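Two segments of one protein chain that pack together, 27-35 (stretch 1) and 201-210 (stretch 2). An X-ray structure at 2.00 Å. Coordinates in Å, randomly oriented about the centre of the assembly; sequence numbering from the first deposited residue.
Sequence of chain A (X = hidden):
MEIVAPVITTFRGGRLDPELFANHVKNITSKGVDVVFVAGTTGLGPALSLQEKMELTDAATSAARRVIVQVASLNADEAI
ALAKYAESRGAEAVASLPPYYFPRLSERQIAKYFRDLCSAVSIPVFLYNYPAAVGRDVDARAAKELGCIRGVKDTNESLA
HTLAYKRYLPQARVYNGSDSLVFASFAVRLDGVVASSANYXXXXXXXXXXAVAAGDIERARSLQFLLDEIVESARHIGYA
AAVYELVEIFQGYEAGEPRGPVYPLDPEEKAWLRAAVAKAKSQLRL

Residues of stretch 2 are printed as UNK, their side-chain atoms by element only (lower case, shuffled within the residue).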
ATOM      1  N   ASN A  27      12.799 -36.351  10.787  1.00 24.58           N
ATOM      2  CA  ASN A  27      13.973 -35.578  11.218  1.00 24.31           C
ATOM      3  C   ASN A  27      13.589 -34.320  12.004  1.00 22.77           C
ATOM      4  O   ASN A  27      14.023 -34.104  13.145  1.00 21.78           O
ATOM      5  CB  ASN A  27      14.848 -35.182  10.027  1.00 24.35           C
ATOM      6  CG  ASN A  27      16.036 -34.321  10.449  1.00 25.60           C
ATOM      7  OD1 ASN A  27      16.869 -34.768  11.235  1.00 26.09           O
ATOM      8  ND2 ASN A  27      16.097 -33.075   9.966  1.00 23.55           N
ATOM      9  N   ILE A  28      12.748 -33.474  11.423  1.00 21.24           N
ATOM     10  CA  ILE A  28      12.506 -32.199  12.109  1.00 19.17           C
ATOM     11  C   ILE A  28      11.732 -32.379  13.413  1.00 20.92           C
ATOM     12  O   ILE A  28      11.933 -31.642  14.371  1.00 19.51           O
ATOM     13  CB  ILE A  28      11.886 -31.130  11.157  1.00 18.87           C
ATOM     14  CG1 ILE A  28      10.405 -31.445  10.852  1.00 17.65           C
ATOM     15  CG2 ILE A  28      12.733 -31.035   9.872  1.00 17.32           C
ATOM     16  CD1 ILE A  28       9.770 -30.513   9.747  1.00 17.79           C
ATOM     17  N   THR A  29      10.843 -33.364  13.491  1.00 21.14           N
ATOM     18  CA  THR A  29      10.147 -33.576  14.764  1.00 22.35           C
ATOM     19  C   THR A  29      11.126 -34.149  15.817  1.00 24.70           C
ATOM     20  O   THR A  29      10.939 -33.946  17.009  1.00 26.73           O
ATOM     21  CB  THR A  29       8.887 -34.488  14.630  1.00 23.12           C
ATOM     22  OG1 THR A  29       9.275 -35.711  14.021  1.00 23.88           O
ATOM     23  CG2 THR A  29       7.810 -33.827  13.742  1.00 20.85           C
ATOM     24  N   SER A  30      12.176 -34.838  15.384  1.00 25.14           N
ATOM     25  CA  SER A  30      13.204 -35.269  16.330  1.00 27.12           C
ATOM     26  C   SER A  30      14.038 -34.098  16.893  1.00 28.06           C
ATOM     27  O   SER A  30      14.682 -34.221  17.945  1.00 27.25           O
ATOM     28  CB  SER A  30      14.132 -36.307  15.714  1.00 27.88           C
ATOM     29  OG  SER A  30      15.143 -35.692  14.925  1.00 30.04           O
ATOM     30  N   LYS A  31      14.024 -32.972  16.180  1.00 27.15           N
ATOM     31  CA  LYS A  31      14.854 -31.828  16.512  1.00 27.01           C
ATOM     32  C   LYS A  31      14.072 -30.684  17.122  1.00 27.09           C
ATOM     33  O   LYS A  31      14.581 -29.567  17.198  1.00 28.22           O
ATOM     34  CB  LYS A  31      15.625 -31.359  15.280  1.00 26.99           C
ATOM     35  CG  LYS A  31      16.698 -32.351  14.869  1.00 29.14           C
ATOM     36  CD  LYS A  31      17.634 -31.810  13.826  1.00 30.91           C
ATOM     37  CE  LYS A  31      18.609 -32.868  13.398  1.00 32.29           C
ATOM     38  NZ  LYS A  31      19.630 -32.320  12.477  1.00 34.93           N
ATOM     39  N   GLY A  32      12.845 -30.949  17.565  1.00 25.87           N
ATOM     40  CA  GLY A  32      12.081 -29.938  18.296  1.00 24.37           C
ATOM     41  C   GLY A  32      10.751 -29.453  17.714  1.00 22.58           C
ATOM     42  O   GLY A  32      10.035 -28.673  18.352  1.00 22.41           O
ATOM     43  N   VAL A  33      10.424 -29.865  16.497  1.00 20.90           N
ATOM     44  CA  VAL A  33       9.117 -29.503  15.939  1.00 19.74           C
ATOM     45  C   VAL A  33       8.037 -30.304  16.688  1.00 20.36           C
ATOM     46  O   VAL A  33       8.107 -31.538  16.751  1.00 19.12           O
ATOM     47  CB  VAL A  33       9.023 -29.755  14.416  1.00 19.29           C
ATOM     48  CG1 VAL A  33       7.591 -29.477  13.905  1.00 19.02           C
ATOM     49  CG2 VAL A  33      10.060 -28.881  13.659  1.00 16.76           C
ATOM     50  N   ASP A  34       7.071 -29.587  17.243  1.00 19.98           N
ATOM     51  CA  ASP A  34       5.984 -30.168  18.029  1.00 22.06           C
ATOM     52  C   ASP A  34       4.795 -30.601  17.161  1.00 22.97           C
ATOM     53  O   ASP A  34       4.127 -31.601  17.472  1.00 22.40           O
ATOM     54  CB  ASP A  34       5.492 -29.164  19.067  1.00 22.02           C
ATOM     55  CG  ASP A  34       6.583 -28.788  20.082  1.00 23.86           C
ATOM     56  OD1 ASP A  34       7.097 -29.720  20.749  1.00 23.50           O
ATOM     57  OD2 ASP A  34       6.949 -27.581  20.186  1.00 20.13           O
ATOM     58  N   VAL A  35       4.500 -29.814  16.131  1.00 21.42           N
ATOM     59  CA  VAL A  35       3.264 -29.969  15.339  1.00 19.98           C
ATOM     60  C   VAL A  35       3.661 -29.767  13.871  1.00 20.26           C
ATOM     61  O   VAL A  35       4.488 -28.907  13.570  1.00 18.85           O
ATOM     62  CB  VAL A  35       2.204 -28.885  15.709  1.00 20.14           C
ATOM     63  CG1 VAL A  35       0.888 -29.025  14.845  1.00 21.04           C
ATOM     64  CG2 VAL A  35       1.830 -28.881  17.241  1.00 20.13           C
ATOM     65  N   UNK A 201      16.124 -25.368  10.003  1.00 17.27           N
ATOM     66  CA  UNK A 201      16.858 -25.150  11.257  1.00 17.97           C
ATOM     67  C   UNK A 201      15.983 -25.250  12.492  1.00 17.93           C
ATOM     68  O   UNK A 201      15.948 -24.333  13.327  1.00 16.87           O
ATOM     69  c   UNK A 201      17.620 -23.782  11.240  1.00 19.21           C
ATOM     70  c   UNK A 201      19.411 -22.409  10.066  1.00 21.57           C
ATOM     71  c   UNK A 201      18.900 -23.833  10.423  1.00 19.75           C
ATOM     72  c   UNK A 201      19.966 -24.654  11.181  1.00 19.36           C
ATOM     73  N   UNK A 202      15.281 -26.398  12.649  1.00 18.64           N
ATOM     74  CA  UNK A 202      14.438 -26.567  13.831  1.00 18.55           C
ATOM     75  C   UNK A 202      15.265 -26.434  15.112  1.00 18.63           C
ATOM     76  O   UNK A 202      14.756 -25.949  16.110  1.00 19.29           O
ATOM     77  c   UNK A 202      13.912 -28.032  13.681  1.00 19.04           C
ATOM     78  c   UNK A 202      14.890 -28.715  12.744  1.00 18.64           C
ATOM     79  c   UNK A 202      15.244 -27.580  11.763  1.00 18.44           C
ATOM     80  N   UNK A 203      16.517 -26.892  15.084  1.00 19.09           N
ATOM     81  CA  UNK A 203      17.348 -26.842  16.294  1.00 22.25           C
ATOM     82  C   UNK A 203      17.667 -25.399  16.680  1.00 21.18           C
ATOM     83  O   UNK A 203      17.861 -25.110  17.837  1.00 21.01           O
ATOM     84  c   UNK A 203      18.625 -27.672  16.154  1.00 24.27           C
ATOM     85  c   UNK A 203      19.244 -27.977  13.654  1.00 30.20           C
ATOM     86  c   UNK A 203      19.582 -27.291  15.004  1.00 28.43           C
ATOM     87  o   UNK A 203      20.087 -28.713  13.104  1.00 34.52           O
ATOM     88  o   UNK A 203      18.151 -27.794  13.139  1.00 29.77           O
ATOM     89  N   UNK A 204      17.719 -24.500  15.698  1.00 21.10           N
ATOM     90  CA  UNK A 204      17.873 -23.061  15.982  1.00 20.23           C
ATOM     91  C   UNK A 204      16.632 -22.486  16.655  1.00 20.20           C
ATOM     92  O   UNK A 204      16.725 -21.704  17.621  1.00 19.10           O
ATOM     93  c   UNK A 204      18.232 -22.286  14.703  1.00 21.00           C
ATOM     94  c   UNK A 204      17.532 -19.893  15.124  1.00 24.03           C
ATOM     95  c   UNK A 204      19.289 -20.303  13.510  1.00 22.71           C
ATOM     96  c   UNK A 204      18.686 -20.800  14.805  1.00 21.90           C
ATOM     97  N   UNK A 205      15.443 -22.856  16.170  1.00 19.53           N
ATOM     98  CA  UNK A 205      14.212 -22.347  16.766  1.00 18.84           C
ATOM     99  C   UNK A 205      14.088 -22.852  18.199  1.00 19.77           C
ATOM    100  O   UNK A 205      13.636 -22.135  19.076  1.00 20.46           O
ATOM    101  c   UNK A 205      12.967 -22.777  15.948  1.00 18.98           C
ATOM    102  c   UNK A 205      11.461 -22.569  13.954  1.00 20.96           C
ATOM    103  c   UNK A 205      13.380 -20.928  14.239  1.00 20.82           C
ATOM    104  c   UNK A 205      12.914 -22.381  14.464  1.00 21.40           C
ATOM    105  N   UNK A 206      14.454 -24.113  18.414  1.00 21.12           N
ATOM    106  CA  UNK A 206      14.418 -24.708  19.763  1.00 21.01           C
ATOM    107  C   UNK A 206      15.434 -23.988  20.652  1.00 20.93           C
ATOM    108  O   UNK A 206      15.158 -23.730  21.810  1.00 22.26           O
ATOM    109  c   UNK A 206      14.723 -26.225  19.696  1.00 20.59           C
ATOM    110  N   UNK A 207      16.596 -23.669  20.099  1.00 20.51           N
ATOM    111  CA  UNK A 207      17.597 -22.865  20.831  1.00 20.83           C
ATOM    112  C   UNK A 207      17.045 -21.505  21.238  1.00 20.95           C
ATOM    113  O   UNK A 207      17.234 -21.062  22.376  1.00 19.76           O
ATOM    114  N   UNK A 208      16.328 -20.845  20.330  1.00 19.77           N
ATOM    115  CA  UNK A 208      15.689 -19.569  20.694  1.00 19.26           C
ATOM    116  C   UNK A 208      14.679 -19.749  21.812  1.00 20.55           C
ATOM    117  O   UNK A 208      14.658 -18.979  22.776  1.00 20.07           O
ATOM    118  c   UNK A 208      15.009 -18.904  19.474  1.00 18.91           C
ATOM    119  c   UNK A 208      15.489 -17.892  17.141  1.00 19.89           C
ATOM    120  c   UNK A 208      14.178 -17.677  19.923  1.00 19.68           C
ATOM    121  c   UNK A 208      16.069 -18.543  18.425  1.00 18.58           C
ATOM    122  N   UNK A 209      13.803 -20.747  21.678  1.00 20.23           N
ATOM    123  CA  UNK A 209      12.781 -21.001  22.702  1.00 20.26           C
ATOM    124  C   UNK A 209      13.418 -21.287  24.083  1.00 21.75           C
ATOM    125  O   UNK A 209      12.960 -20.767  25.114  1.00 21.80           O
ATOM    126  c   UNK A 209       9.762 -23.557  22.752  1.00 22.34           C
ATOM    127  c   UNK A 209      11.904 -22.216  22.294  1.00 19.99           C
ATOM    128  c   UNK A 209      10.692 -22.394  23.208  1.00 21.29           C
ATOM    129  c   UNK A 209      10.046 -25.950  22.170  1.00 23.99           C
ATOM    130  n   UNK A 209       8.837 -25.979  21.614  1.00 22.32           N
ATOM    131  n   UNK A 209      10.826 -27.025  22.146  1.00 23.23           N
ATOM    132  n   UNK A 209      10.507 -24.817  22.702  1.00 23.51           N
ATOM    133  N   UNK A 210      14.437 -22.147  24.087  1.00 22.36           N
ATOM    134  CA  UNK A 210      15.202 -22.474  25.307  1.00 25.46           C
ATOM    135  C   UNK A 210      15.801 -21.224  25.941  1.00 24.64           C
ATOM    136  O   UNK A 210      15.746 -21.022  27.161  1.00 24.82           O
ATOM    137  c   UNK A 210      16.353 -23.415  24.953  1.00 25.17           C
ATOM    138  o   UNK A 210      14.714 -25.159  24.999  1.00 26.93           O
ATOM    139  o   UNK A 210      16.709 -25.662  24.225  1.00 27.47           O
ATOM    140  c   UNK A 210      15.892 -24.852  24.715  1.00 27.34           C
TER

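Position 201 has four side-chain carbons, forked at the second. Its CA-to-CB bond points away from stretch 1, and no atom touches it. It is Leu 201, at the N-cap position before the helix.

Position 202 has three side-chain carbons that close a ring onto the backbone N. The ring packs on Lys 31, Ile 28 and Val 33. This is Pro 202. Its CG lies 3.7 Å from CB of Lys 31 and 4.2 Å from CB of Ile 28. Its CB lies 3.9 Å from CG2 of Val 33. Its CA-to-CB bond points toward stretch 1, and the ring suits the first turn of a helix, where its N need not donate a hydrogen bond.

Position 203 has three carbons, the third carrying two oxygens, in an unbranched chain. One oxygen comes near NZ of Lys 31. This is Glu 203. Its OE2 is 3.7 Å from NZ of Lys 31, a long salt bridge.

Position 204 has four carbons, forked at the second. Its CA-to-CB bond points away from stretch 1, and it touches nothing there. It is Leu 204.

Position 205 has the same four carbons and the same fork. Its CA-to-CB bond points toward stretch 1, but the side chain makes no contact there. It is Leu 205.

Position 206 has one side-chain carbon, CB, 4.2 Å from O of Lys 31. This is Ala 206. Its CA is 5.9 Å from CA of Gly 32. A CB on Gly 32 would come within 3.3 Å of CB of Ala 206, a tight fit. The backbone angles of Gly 32 by themselves call for glycine.

Position 207 has no side-chain atoms. It is Gly 207, out of contact.

Position 208 has four carbons, forked at the first, with one arm two carbons long. It is Ile 208, buried but far from stretch 1.

Position 209 has three carbons, a nitrogen, then a carbon carrying two more nitrogens. One terminal nitrogen meets the carboxylate of Asp 34. This is Arg 209. Its NH1 donates a hydrogen bond to OD2 of Asp 34 at 2.9 Å, within a salt bridge. That oxygen lies at the guanidinium edge, where the N-H groups point.

Position 210 has two carbons, the second carrying two oxygens. It is Asp 210, exposed and out of reach.

The contact combines an apolar patch with two ion pairs. Pro 202 packs against Ile 28, Lys 31 and Val 33. Arg 209 supplies the short ionic link to Asp 34, and Glu 203 the longer one to Lys 31.

Stretch 2 (201-210) LPELLAGIRD
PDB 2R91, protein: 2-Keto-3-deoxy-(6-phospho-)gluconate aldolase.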